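Long-range contact in tRNA uridine(34) acetyltransferase (Methanocaldococcus infernus, PDB 6IA8), which catalyses the acetyl-CoA- and S-adenosyl-L-methionine-dependent formation of 5-carboxymethyluridine at the wobble position, uridine 34, of tRNAs: residues K245-M259 with D279-L291. Residues are numbered along the deposited sequence; the frame is centred on the assembly and turned at random.
Sequences KDSGLKVSYHLMPGM and DFMPDMVKIYPCL
Tyr253 N donates to Met284 O, Lys286 N to Tyr253 O and Leu255 N to Lys286 O (2.8 Å, N-H···O 172°), the alternating ladder of neighbouring parallel strands. Tyr288 N to Leu255 O and Cys290 N to Pro257 O (2.8 Å) carry the pairing into the loops beyond the strands. With helix 264-276 as the crossover, strands 250-255 and 284-287 form a beta-alpha-beta unit in the parallel sheet of the radical SAM core.

At the N-terminal end, polar side chains join in. Asp283 grips Val251 twice: its N donates to Val251 O, while OD2 accepts from Val251 N (2.9 Å) on its anti side and also forms a salt bridge with Arg444. Lys245 NZ reaches Met281 O at 3.2 Å and is salt-bridged to Glu406; one water links NZ, Met281 O and Asp283 OD1, and a second joins NZ to Phe280 O.

On the sheet face shared with Leu255, Val285 and Ile287, Pro282 lies over the Tyr253 ring, its CB 3.8 Å from the centroid in a CH-pi contact. With CG of Tyr253 anti to the carbonyl carbon (chi1 -73°), the ring reaches out to Phe280, and Tyr253 OH meets the edge of the Phe280 ring at CD1 (3.5 Å) while hydrogen-bonding Thr241. Replacing Tyr253 with an alanine would probably leave Pro282 without its aromatic platform and Thr241 OG1 without this partner. Farther along, Pro257 CG packs on Ile287 CG2 (3.6 Å). The other face is more polar: the less well ordered Lys286 lays CD against the His254 ring edge at CD2, and Lys286 NZ forms a salt bridge with Glu214.

The buried carboxylate of Asp283 thus ties a backbone N-H of the radical SAM core to Arg444 on strand 440-448 of the acetyltransferase domain, whose neighbour Gln445 probably binds acetyl-CoA; Arg444 and nearby Lys245 are likely to stabilise its negative charge.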
ATOM      1  N   LYS A 245      -4.496  11.731  -2.550  1.00 28.21           N
ATOM      2  CA  LYS A 245      -3.246  12.163  -3.160  1.00 30.41           C
ATOM      3  C   LYS A 245      -2.909  13.591  -2.755  1.00 34.47           C
ATOM      4  O   LYS A 245      -1.756  13.897  -2.441  1.00 27.97           O
ATOM      5  CB  LYS A 245      -3.351  12.066  -4.675  1.00 27.97           C
ATOM      6  CG  LYS A 245      -3.279  10.648  -5.292  1.00 30.74           C
ATOM      7  CD  LYS A 245      -1.953   9.948  -4.967  1.00 25.91           C
ATOM      8  CE  LYS A 245      -1.815   8.689  -5.823  1.00 30.19           C
ATOM      9  NZ  LYS A 245      -1.499   9.073  -7.223  1.00 30.41           N
ATOM     10  N   ASP A 246      -3.905  14.484  -2.750  1.00 29.21           N
ATOM     11  CA  ASP A 246      -3.673  15.881  -2.407  1.00 30.09           C
ATOM     12  C   ASP A 246      -3.519  16.088  -0.916  1.00 34.08           C
ATOM     13  O   ASP A 246      -3.280  17.216  -0.504  1.00 32.38           O
ATOM     14  CB  ASP A 246      -4.805  16.763  -2.966  1.00 30.75           C
ATOM     15  CG  ASP A 246      -4.660  16.978  -4.472  1.00 32.09           C
ATOM     16  OD1 ASP A 246      -3.500  16.856  -4.987  1.00 31.80           O
ATOM     17  OD2 ASP A 246      -5.678  17.284  -5.122  1.00 33.04           O
ATOM     18  N   SER A 247      -3.664  15.044  -0.104  1.00 31.37           N
ATOM     19  CA  SER A 247      -3.303  15.073   1.304  1.00 29.88           C
ATOM     20  C   SER A 247      -2.012  14.305   1.576  1.00 30.21           C
ATOM     21  O   SER A 247      -1.660  14.090   2.736  1.00 31.27           O
ATOM     22  CB  SER A 247      -4.461  14.503   2.120  1.00 31.79           C
ATOM     23  OG  SER A 247      -5.667  15.231   1.860  1.00 36.97           O
ATOM     24  N   GLY A 248      -1.302  13.886   0.534  1.00 31.93           N
ATOM     25  CA  GLY A 248      -0.007  13.248   0.701  1.00 40.22           C
ATOM     26  C   GLY A 248      -0.045  11.769   1.023  1.00 38.99           C
ATOM     27  O   GLY A 248       0.994  11.192   1.363  1.00 29.30           O
ATOM     28  N   LEU A 249      -1.198  11.131   0.942  1.00 30.36           N
ATOM     29  CA  LEU A 249      -1.290   9.747   1.375  1.00 30.84           C
ATOM     30  C   LEU A 249      -0.995   8.803   0.210  1.00 30.07           C
ATOM     31  O   LEU A 249      -1.163   9.152  -0.963  1.00 32.17           O
ATOM     32  CB  LEU A 249      -2.678   9.444   1.961  1.00 28.26           C
ATOM     33  CG  LEU A 249      -2.902  10.108   3.309  1.00 31.30           C
ATOM     34  CD1 LEU A 249      -4.411  10.182   3.661  1.00 40.19           C
ATOM     35  CD2 LEU A 249      -2.192   9.341   4.443  1.00 32.95           C
ATOM     36  N   LYS A 250      -0.570   7.585   0.555  1.00 30.59           N
ATOM     37  CA  LYS A 250      -0.474   6.506  -0.417  1.00 32.11           C
ATOM     38  C   LYS A 250      -1.840   5.893  -0.652  1.00 29.04           C
ATOM     39  O   LYS A 250      -2.635   5.712   0.286  1.00 30.87           O
ATOM     40  CB  LYS A 250       0.491   5.431   0.072  1.00 32.43           C
ATOM     41  CG  LYS A 250       1.966   6.016   0.186  1.00 45.71           C
ATOM     42  CD  LYS A 250       2.906   5.085   0.992  1.00 44.09           C
ATOM     43  CE  LYS A 250       2.922   5.475   2.467  1.00 79.10           C
ATOM     44  NZ  LYS A 250       3.111   6.931   2.720  1.00106.12           N
ATOM     45  N   VAL A 251      -2.072   5.497  -1.897  1.00 26.31           N
ATOM     46  CA  VAL A 251      -3.372   5.030  -2.331  1.00 28.82           C
ATOM     47  C   VAL A 251      -3.211   3.643  -2.919  1.00 35.42           C
ATOM     48  O   VAL A 251      -2.478   3.451  -3.890  1.00 28.34           O
ATOM     49  CB  VAL A 251      -3.999   5.975  -3.360  1.00 28.36           C
ATOM     50  CG1 VAL A 251      -5.330   5.425  -3.856  1.00 36.04           C
ATOM     51  CG2 VAL A 251      -4.159   7.377  -2.778  1.00 32.88           C
ATOM     52  N   SER A 252      -3.932   2.697  -2.363  1.00 31.25           N
ATOM     53  CA  SER A 252      -4.014   1.335  -2.861  1.00 30.94           C
ATOM     54  C   SER A 252      -5.444   1.010  -3.273  1.00 30.53           C
ATOM     55  O   SER A 252      -6.399   1.442  -2.619  1.00 32.66           O
ATOM     56  CB  SER A 252      -3.554   0.341  -1.762  1.00 34.43           C
ATOM     57  OG  SER A 252      -3.793  -0.985  -2.168  1.00 46.41           O
ATOM     58  N   TYR A 253      -5.583   0.230  -4.342  1.00 26.72           N
ATOM     59  CA  TYR A 253      -6.881  -0.215  -4.833  1.00 26.86           C
ATOM     60  C   TYR A 253      -6.986  -1.725  -4.657  1.00 32.27           C
ATOM     61  O   TYR A 253      -6.127  -2.470  -5.153  1.00 33.38           O
ATOM     62  CB  TYR A 253      -7.089   0.078  -6.318  1.00 27.52           C
ATOM     63  CG  TYR A 253      -7.333   1.486  -6.763  1.00 31.58           C
ATOM     64  CD1 TYR A 253      -7.364   2.548  -5.863  1.00 30.16           C
ATOM     65  CD2 TYR A 253      -7.574   1.748  -8.115  1.00 28.83           C
ATOM     66  CE1 TYR A 253      -7.638   3.842  -6.302  1.00 25.84           C
ATOM     67  CE2 TYR A 253      -7.832   3.012  -8.563  1.00 29.45           C
ATOM     68  CZ  TYR A 253      -7.868   4.067  -7.673  1.00 26.14           C
ATOM     69  OH  TYR A 253      -8.131   5.320  -8.226  1.00 30.60           O
ATOM     70  N   HIS A 254      -8.039  -2.181  -3.974  1.00 33.73           N
ATOM     71  CA  HIS A 254      -8.410  -3.590  -4.025  1.00 31.38           C
ATOM     72  C   HIS A 254      -9.285  -3.798  -5.256  1.00 35.38           C
ATOM     73  O   HIS A 254     -10.311  -3.137  -5.404  1.00 34.57           O
ATOM     74  CB  HIS A 254      -9.130  -4.024  -2.752  1.00 34.82           C
ATOM     75  CG  HIS A 254      -9.399  -5.488  -2.701  1.00 49.31           C
ATOM     76  ND1 HIS A 254     -10.524  -6.060  -3.260  1.00 57.23           N
ATOM     77  CD2 HIS A 254      -8.681  -6.502  -2.168  1.00 56.61           C
ATOM     78  CE1 HIS A 254     -10.494  -7.364  -3.053  1.00 61.00           C
ATOM     79  NE2 HIS A 254      -9.383  -7.658  -2.399  1.00 53.73           N
ATOM     80  N   LEU A 255      -8.869  -4.697  -6.144  1.00 29.77           N
ATOM     81  CA  LEU A 255      -9.545  -4.929  -7.417  1.00 29.53           C
ATOM     82  C   LEU A 255      -9.886  -6.406  -7.574  1.00 35.63           C
ATOM     83  O   LEU A 255      -9.098  -7.276  -7.193  1.00 35.20           O
ATOM     84  CB  LEU A 255      -8.687  -4.474  -8.608  1.00 30.08           C
ATOM     85  CG  LEU A 255      -8.281  -3.007  -8.613  1.00 38.34           C
ATOM     86  CD1 LEU A 255      -7.155  -2.741  -9.602  1.00 35.63           C
ATOM     87  CD2 LEU A 255      -9.519  -2.136  -8.938  1.00 31.00           C
ATOM     88  N   MET A 256     -11.066  -6.684  -8.130  1.00 31.81           N
ATOM     89  CA  MET A 256     -11.564  -8.053  -8.252  1.00 31.61           C
ATOM     90  C   MET A 256     -11.885  -8.377  -9.703  1.00 37.41           C
ATOM     91  O   MET A 256     -13.000  -8.094 -10.178  1.00 37.02           O
ATOM     92  CB  MET A 256     -12.802  -8.258  -7.380  1.00 38.32           C
ATOM     93  CG  MET A 256     -12.523  -8.493  -5.910  1.00 61.28           C
ATOM     94  SD  MET A 256     -13.952  -9.257  -5.116  1.00 58.03           S
ATOM     95  CE  MET A 256     -15.215  -8.057  -5.451  1.00 47.54           C
ATOM     96  N   PRO A 257     -10.965  -8.999 -10.435  1.00 34.67           N
ATOM     97  CA  PRO A 257     -11.322  -9.524 -11.759  1.00 32.80           C
ATOM     98  C   PRO A 257     -12.445 -10.548 -11.636  1.00 33.69           C
ATOM     99  O   PRO A 257     -12.598 -11.225 -10.613  1.00 35.72           O
ATOM    100  CB  PRO A 257     -10.025 -10.173 -12.262  1.00 40.90           C
ATOM    101  CG  PRO A 257      -8.937  -9.594 -11.396  1.00 40.60           C
ATOM    102  CD  PRO A 257      -9.581  -9.321 -10.051  1.00 34.99           C
ATOM    103  N   GLY A 258     -13.236 -10.656 -12.700  1.00 35.11           N
ATOM    104  CA  GLY A 258     -14.216 -11.726 -12.819  1.00 35.67           C
ATOM    105  C   GLY A 258     -15.480 -11.536 -12.002  1.00 39.13           C
ATOM    106  O   GLY A 258     -16.143 -12.524 -11.628  1.00 34.82           O
ATOM    107  N   MET A 259     -15.851 -10.289 -11.728  1.00 34.85           N
ATOM    108  CA  MET A 259     -17.107 -10.012 -11.056  1.00 45.67           C
ATOM    109  C   MET A 259     -18.286 -10.261 -11.995  1.00 43.61           C
ATOM    110  O   MET A 259     -18.126 -10.285 -13.215  1.00 34.01           O
ATOM    111  CB  MET A 259     -17.148  -8.568 -10.568  1.00 37.86           C
ATOM    112  CG  MET A 259     -16.205  -8.303  -9.401  1.00 39.61           C
ATOM    113  SD  MET A 259     -16.137  -6.585  -8.981  1.00 40.85           S
ATOM    114  CE  MET A 259     -17.717  -6.313  -8.161  1.00 43.85           C
ATOM    115  N   ASP A 279      -7.537   9.874 -13.690  1.00 32.95           N
ATOM    116  CA  ASP A 279      -8.513   9.729 -12.622  1.00 30.23           C
ATOM    117  C   ASP A 279      -8.126   8.644 -11.634  1.00 28.32           C
ATOM    118  O   ASP A 279      -8.607   8.660 -10.495  1.00 30.06           O
ATOM    119  CB  ASP A 279      -9.882   9.401 -13.226  1.00 31.50           C
ATOM    120  CG  ASP A 279     -10.577  10.620 -13.817  1.00 43.01           C
ATOM    121  OD1 ASP A 279     -10.112  11.755 -13.668  1.00 39.79           O
ATOM    122  OD2 ASP A 279     -11.615  10.434 -14.444  1.00 42.34           O
ATOM    123  N   PHE A 280      -7.277   7.699 -12.036  1.00 25.46           N
ATOM    124  CA  PHE A 280      -6.920   6.595 -11.158  1.00 28.36           C
ATOM    125  C   PHE A 280      -5.457   6.667 -10.751  1.00 31.40           C
ATOM    126  O   PHE A 280      -5.102   7.384  -9.784  1.00 27.59           O
ATOM    127  CB  PHE A 280      -7.281   5.284 -11.864  1.00 27.61           C
ATOM    128  CG  PHE A 280      -8.740   5.207 -12.268  1.00 32.81           C
ATOM    129  CD1 PHE A 280      -9.733   5.135 -11.313  1.00 31.46           C
ATOM    130  CD2 PHE A 280      -9.112   5.231 -13.601  1.00 32.90           C
ATOM    131  CE1 PHE A 280     -11.117   5.080 -11.695  1.00 29.07           C
ATOM    132  CE2 PHE A 280     -10.478   5.164 -13.997  1.00 33.58           C
ATOM    133  CZ  PHE A 280     -11.473   5.078 -13.010  1.00 37.59           C
ATOM    134  N   MET A 281      -4.584   5.943 -11.435  1.00 27.12           N
ATOM    135  CA  MET A 281      -3.157   5.942 -11.133  1.00 25.02           C
ATOM    136  C   MET A 281      -2.859   5.662  -9.649  1.00 29.58           C
ATOM    137  O   MET A 281      -2.161   6.434  -8.988  1.00 28.78           O
ATOM    138  CB  MET A 281      -2.539   7.254 -11.576  1.00 30.30           C
ATOM    139  CG  MET A 281      -3.060   7.773 -12.861  1.00 27.45           C
ATOM    140  SD  MET A 281      -2.637   6.801 -14.352  1.00 32.33           S
ATOM    141  CE  MET A 281      -1.029   7.476 -14.801  1.00 31.33           C
ATOM    142  N   PRO A 282      -3.320   4.536  -9.128  1.00 28.53           N
ATOM    143  CA  PRO A 282      -2.996   4.184  -7.741  1.00 24.67           C
ATOM    144  C   PRO A 282      -1.522   3.867  -7.591  1.00 27.02           C
ATOM    145  O   PRO A 282      -0.860   3.467  -8.550  1.00 28.06           O
ATOM    146  CB  PRO A 282      -3.831   2.927  -7.483  1.00 31.01           C
ATOM    147  CG  PRO A 282      -3.927   2.261  -8.848  1.00 35.65           C
ATOM    148  CD  PRO A 282      -4.050   3.459  -9.829  1.00 31.64           C
ATOM    149  N   ASP A 283      -1.035   3.994  -6.345  1.00 25.32           N
ATOM    150  CA  ASP A 283       0.329   3.597  -6.017  1.00 27.46           C
ATOM    151  C   ASP A 283       0.471   2.084  -5.925  1.00 27.94           C
ATOM    152  O   ASP A 283       1.569   1.550  -6.123  1.00 28.73           O
ATOM    153  CB  ASP A 283       0.773   4.195  -4.684  1.00 30.59           C
ATOM    154  CG  ASP A 283       0.715   5.709  -4.655  1.00 32.90           C
ATOM    155  OD1 ASP A 283       1.256   6.288  -5.585  1.00 28.45           O
ATOM    156  OD2 ASP A 283       0.115   6.273  -3.691  1.00 31.16           O
ATOM    157  N   MET A 284      -0.601   1.394  -5.555  1.00 27.64           N
ATOM    158  CA  MET A 284      -0.534  -0.015  -5.209  1.00 28.21           C
ATOM    159  C   MET A 284      -1.865  -0.618  -5.601  1.00 29.27           C
ATOM    160  O   MET A 284      -2.892   0.071  -5.580  1.00 30.39           O
ATOM    161  CB  MET A 284      -0.234  -0.186  -3.703  1.00 30.72           C
ATOM    162  CG  MET A 284      -0.283  -1.573  -3.187  1.00 85.67           C
ATOM    163  SD  MET A 284       0.033  -1.596  -1.407  1.00 73.91           S
ATOM    164  CE  MET A 284       1.092  -0.162  -1.160  1.00100.64           C
ATOM    165  N   VAL A 285      -1.849  -1.904  -5.959  1.00 25.73           N
ATOM    166  CA  VAL A 285      -3.091  -2.619  -6.225  1.00 25.57           C
ATOM    167  C   VAL A 285      -3.014  -3.983  -5.566  1.00 28.61           C
ATOM    168  O   VAL A 285      -1.941  -4.584  -5.502  1.00 32.35           O
ATOM    169  CB  VAL A 285      -3.370  -2.773  -7.733  1.00 34.42           C
ATOM    170  CG1 VAL A 285      -3.623  -1.395  -8.395  1.00 36.37           C
ATOM    171  CG2 VAL A 285      -2.228  -3.522  -8.407  1.00 58.60           C
ATOM    172  N   LYS A 286      -4.159  -4.464  -5.080  1.00 32.72           N
ATOM    173  CA  LYS A 286      -4.321  -5.792  -4.493  1.00 33.13           C
ATOM    174  C   LYS A 286      -5.365  -6.502  -5.342  1.00 34.14           C
ATOM    175  O   LYS A 286      -6.495  -6.010  -5.465  1.00 31.83           O
ATOM    176  CB  LYS A 286      -4.767  -5.675  -3.037  1.00 34.38           C
ATOM    177  CG  LYS A 286      -4.926  -7.024  -2.314  1.00 50.55           C
ATOM    178  CD  LYS A 286      -5.588  -6.847  -0.938  1.00 69.56           C
ATOM    179  CE  LYS A 286      -4.593  -6.879   0.208  1.00117.97           C
ATOM    180  NZ  LYS A 286      -3.898  -5.584   0.423  1.00153.45           N
ATOM    181  N   ILE A 287      -4.954  -7.572  -6.031  1.00 34.86           N
ATOM    182  CA  ILE A 287      -5.774  -8.200  -7.062  1.00 35.01           C
ATOM    183  C   ILE A 287      -6.097  -9.626  -6.643  1.00 36.06           C
ATOM    184  O   ILE A 287      -5.198 -10.393  -6.291  1.00 35.69           O
ATOM    185  CB  ILE A 287      -5.070  -8.213  -8.427  1.00 34.91           C
ATOM    186  CG1 ILE A 287      -4.712  -6.795  -8.868  1.00 35.75           C
ATOM    187  CG2 ILE A 287      -5.975  -8.891  -9.495  1.00 36.51           C
ATOM    188  CD1 ILE A 287      -3.687  -6.794  -9.994  1.00 41.17           C
ATOM    189  N   TYR A 288      -7.373 -10.000  -6.714  1.00 33.20           N
ATOM    190  CA  TYR A 288      -7.696 -11.423  -6.561  1.00 37.41           C
ATOM    191  C   TYR A 288      -9.031 -11.686  -7.233  1.00 37.67           C
ATOM    192  O   TYR A 288      -9.945 -10.870  -7.073  1.00 38.39           O
ATOM    193  CB  TYR A 288      -7.761 -11.878  -5.097  1.00 55.49           C
ATOM    194  CG  TYR A 288      -7.504 -13.375  -4.960  1.00 48.23           C
ATOM    195  CD1 TYR A 288      -6.209 -13.862  -4.887  1.00 45.87           C
ATOM    196  CD2 TYR A 288      -8.554 -14.305  -4.955  1.00 39.91           C
ATOM    197  CE1 TYR A 288      -5.952 -15.202  -4.791  1.00 51.27           C
ATOM    198  CE2 TYR A 288      -8.296 -15.678  -4.836  1.00 47.53           C
ATOM    199  CZ  TYR A 288      -6.989 -16.103  -4.769  1.00 55.05           C
ATOM    200  OH  TYR A 288      -6.688 -17.437  -4.675  1.00 49.97           O
ATOM    201  N   PRO A 289      -9.195 -12.784  -7.970  1.00 38.40           N
ATOM    202  CA  PRO A 289     -10.463 -13.005  -8.680  1.00 34.19           C
ATOM    203  C   PRO A 289     -11.636 -13.098  -7.720  1.00 38.29           C
ATOM    204  O   PRO A 289     -11.488 -13.514  -6.577  1.00 39.05           O
ATOM    205  CB  PRO A 289     -10.244 -14.329  -9.416  1.00 46.24           C
ATOM    206  CG  PRO A 289      -9.078 -14.982  -8.718  1.00 50.02           C
ATOM    207  CD  PRO A 289      -8.210 -13.842  -8.239  1.00 46.26           C
ATOM    208  N   CYS A 290     -12.799 -12.664  -8.198  1.00 37.33           N
ATOM    209  CA  CYS A 290     -14.030 -12.710  -7.424  1.00 34.44           C
ATOM    210  C   CYS A 290     -14.387 -14.158  -7.129  1.00 42.71           C
ATOM    211  O   CYS A 290     -14.306 -15.018  -8.011  1.00 37.65           O
ATOM    212  CB  CYS A 290     -15.139 -12.020  -8.223  1.00 35.78           C
ATOM    213  SG  CYS A 290     -16.659 -11.816  -7.328  1.00 44.97           S
ATOM    214  N   LEU A 291     -14.755 -14.425  -5.879  1.00 38.95           N
ATOM    215  CA  LEU A 291     -15.063 -15.767  -5.403  1.00 59.26           C
ATOM    216  C   LEU A 291     -16.506 -15.819  -4.922  1.00 48.83           C
ATOM    217  O   LEU A 291     -17.114 -14.787  -4.624  1.00 50.39           O
ATOM    218  CB  LEU A 291     -14.140 -16.188  -4.244  1.00 58.15           C
ATOM    219  CG  LEU A 291     -12.634 -16.143  -4.459  1.00 52.91           C
ATOM    220  CD1 LEU A 291     -11.895 -16.256  -3.131  1.00 51.19           C
ATOM    221  CD2 LEU A 291     -12.195 -17.238  -5.418  1.00 58.44           C
TER
HETATM  222  O   HOH W   1       0.360   6.977  -8.057  1.00 26.58           O
HETATM  223  O   HOH W   2      -3.972   9.492  -8.492  1.00 30.37           O
HETATM  224  O   HOH W   3     -14.368 -14.724 -10.768  1.00 38.17           O